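Local coordinates for NTD biosynthesis operon protein NtdA (PDB 4K2M) that catalyses the pyridoxal phosphate-dependent, glutamate-driven transamination of 3-dehydro-glucose 6-phosphate to kanosamine 6-phosphate, a step in making the antibiotic kanosamine, at residues L138-G143 against L161-V166. Residues are numbered along the deposited sequence; the frame is centred on the assembly and turned at random. Where two conformers were deposited one is given.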
ATOM      1  N   LEU A 138       8.001 -18.385  -4.571  1.00 16.00           N
ATOM      2  CA  LEU A 138       8.743 -19.327  -5.409  1.00 15.14           C
ATOM      3  C   LEU A 138       9.877 -20.006  -4.642  1.00 17.54           C
ATOM      4  O   LEU A 138      10.578 -20.854  -5.185  1.00 19.87           O
ATOM      5  CB  LEU A 138       9.320 -18.605  -6.625  1.00 19.16           C
ATOM      6  CG  LEU A 138       8.381 -18.358  -7.806  1.00 18.46           C
ATOM      7  CD1 LEU A 138       9.005 -17.349  -8.778  1.00 19.90           C
ATOM      8  CD2 LEU A 138       8.103 -19.670  -8.533  1.00 19.76           C
ATOM      9  N   GLY A 139      10.062 -19.632  -3.383  1.00 16.51           N
ATOM     10  CA  GLY A 139      11.028 -20.312  -2.530  1.00 17.58           C
ATOM     11  C   GLY A 139      12.375 -19.634  -2.406  1.00 25.60           C
ATOM     12  O   GLY A 139      13.354 -20.287  -2.025  1.00 21.76           O
ATOM     13  N   LEU A 140      12.447 -18.339  -2.718  1.00 18.43           N
ATOM     14  CA  LEU A 140      13.725 -17.628  -2.591  1.00 19.86           C
ATOM     15  C   LEU A 140      14.242 -17.665  -1.161  1.00 21.25           C
ATOM     16  O   LEU A 140      13.531 -17.288  -0.228  1.00 20.85           O
ATOM     17  CB  LEU A 140      13.635 -16.161  -3.043  1.00 20.96           C
ATOM     18  CG  LEU A 140      15.003 -15.452  -2.990  1.00 20.52           C
ATOM     19  CD1 LEU A 140      15.228 -14.552  -4.196  1.00 19.36           C
ATOM     20  CD2 LEU A 140      15.212 -14.646  -1.695  1.00 28.43           C
ATOM     21  N   ASN A 141      15.492 -18.093  -1.007  1.00 20.62           N
ATOM     22  CA  ASN A 141      16.189 -18.059   0.279  1.00 24.04           C
ATOM     23  C   ASN A 141      17.310 -17.031   0.227  1.00 19.99           C
ATOM     24  O   ASN A 141      17.829 -16.749  -0.849  1.00 20.07           O
ATOM     25  CB  ASN A 141      16.775 -19.435   0.576  1.00 24.49           C
ATOM     26  CG  ASN A 141      15.708 -20.494   0.719  1.00 28.61           C
ATOM     27  OD1 ASN A 141      14.713 -20.294   1.422  1.00 31.97           O
ATOM     28  ND2 ASN A 141      15.895 -21.619   0.043  1.00 23.41           N
ATOM     29  N   PRO A 142      17.697 -16.465   1.386  1.00 26.06           N
ATOM     30  CA  PRO A 142      18.742 -15.436   1.360  1.00 21.54           C
ATOM     31  C   PRO A 142      20.002 -15.955   0.681  1.00 24.18           C
ATOM     32  O   PRO A 142      20.405 -17.104   0.914  1.00 23.97           O
ATOM     33  CB  PRO A 142      19.009 -15.179   2.846  1.00 25.96           C
ATOM     34  CG  PRO A 142      17.705 -15.482   3.499  1.00 34.35           C
ATOM     35  CD  PRO A 142      17.164 -16.670   2.746  1.00 30.79           C
ATOM     36  N   GLY A 143      20.585 -15.139  -0.192  1.00 18.21           N
ATOM     37  CA  GLY A 143      21.763 -15.528  -0.936  1.00 17.51           C
ATOM     38  C   GLY A 143      21.494 -16.095  -2.319  1.00 20.10           C
ATOM     39  O   GLY A 143      22.423 -16.184  -3.132  1.00 22.94           O
ATOM     40  N   LEU A 161      16.447  -7.499  -3.431  1.00 12.95           N
ATOM     41  CA  LEU A 161      17.258  -7.251  -2.241  1.00 12.98           C
ATOM     42  C   LEU A 161      16.444  -7.336  -0.952  1.00 22.68           C
ATOM     43  O   LEU A 161      16.929  -7.857   0.063  1.00 18.43           O
ATOM     44  CB  LEU A 161      17.949  -5.888  -2.352  1.00 16.02           C
ATOM     45  CG  LEU A 161      19.033  -5.833  -3.421  1.00 14.93           C
ATOM     46  CD1 LEU A 161      19.421  -4.387  -3.720  1.00 17.88           C
ATOM     47  CD2 LEU A 161      20.268  -6.632  -2.986  1.00 17.41           C
ATOM     48  N   ALA A 162      15.216  -6.827  -0.984  1.00 15.97           N
ATOM     49  CA  ALA A 162      14.345  -6.850   0.197  1.00 19.39           C
ATOM     50  C   ALA A 162      13.970  -8.282   0.555  1.00 27.60           C
ATOM     51  O   ALA A 162      13.761  -8.599   1.727  1.00 26.61           O
ATOM     52  CB  ALA A 162      13.072  -6.038  -0.060  1.00 18.08           C
ATOM     53  N   SER A 163      13.870  -9.148  -0.449  0.53 24.40           N
ATOM     54  CA  SER A 163      13.510 -10.545  -0.206  0.53 24.10           C
ATOM     55  C   SER A 163      14.711 -11.360   0.267  0.53 22.26           C
ATOM     56  O   SER A 163      14.563 -12.517   0.662  0.53 27.93           O
ATOM     57  CB  SER A 163      12.906 -11.188  -1.457  0.53 27.60           C
ATOM     58  OG  SER A 163      13.908 -11.565  -2.396  0.53 21.13           O
ATOM     59  N   GLY A 164      15.900 -10.760   0.221  1.00 26.53           N
ATOM     60  CA  GLY A 164      17.114 -11.436   0.670  1.00 24.69           C
ATOM     61  C   GLY A 164      17.957 -12.003  -0.476  1.00 27.09           C
ATOM     62  O   GLY A 164      19.009 -12.633  -0.260  1.00 25.36           O
ATOM     63  N   GLY A 165      17.505 -11.767  -1.703  1.00 17.29           N
ATOM     64  CA  GLY A 165      18.168 -12.318  -2.880  1.00 17.46           C
ATOM     65  C   GLY A 165      19.339 -11.465  -3.326  1.00 16.29           C
ATOM     66  O   GLY A 165      19.548 -10.358  -2.809  1.00 16.18           O
ATOM     67  N   VAL A 166      20.095 -11.982  -4.294  1.00 11.86           N
ATOM     68  CA  VAL A 166      21.293 -11.331  -4.800  1.00 13.67           C
ATOM     69  C   VAL A 166      21.130 -11.069  -6.283  1.00 15.07           C
ATOM     70  O   VAL A 166      21.136 -12.000  -7.091  1.00 15.36           O
ATOM     71  CB  VAL A 166      22.527 -12.243  -4.610  1.00 16.61           C
ATOM     72  CG1 VAL A 166      23.754 -11.636  -5.326  1.00 18.95           C
ATOM     73  CG2 VAL A 166      22.806 -12.457  -3.116  1.00 20.64           C
TER
HETATM   74  O   HOH W   1      14.447 -15.150   1.650  1.00 30.83           O
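Leu140 reaches with its isobutyl end into the turn made by Ser163, Gly164 and Gly165. Its CG lies anti to the backbone N (chi1 -176°), which carries both methyls across to the other segment. CD2 rests on the carbonyl of Ser163, 3.2 Å from Ser163 O, while CD1 meets the backbone of Gly165 at 3.9 Å from Gly165 CA. In the conformer given, Ser163 OG also lies near both methyls in van der Waals contact, but the residue was modelled in two positions and that contact is less certain; in this conformer OG is hydrogen-bonded to Val160 O, within its own helix. One direct hydrogen bond joins the backbones, Gly143 N to Gly164 O at 3.0 Å. The same oxygen takes a CA-H...O contact from Pro142 CA, so two neighbouring residues of the loop converge on a single carbonyl. Beyond it, Val166 CG2 packs 3.7 Å from Gly143 O. Toward the helix end, a water donates to both Leu140 O and Ser163 O, bridging the two carbonyls. Both segments follow a helix that ends in a Schellman motif, with Gly139 and Gly164 at positive phi. In the aspartate aminotransferase fold of this enzyme, the contact joins the loop between helix 127-137 and strand 145-148 to the end of helix 154-163. Leu140 also packs on Phe194 and Val146, and Ser163 on Leu135 and Leu136 of helix 127-137. Val166 begins strand 166-169, which runs parallel to strand 145-148 and forms an outer edge of the chain's seven-stranded sheet.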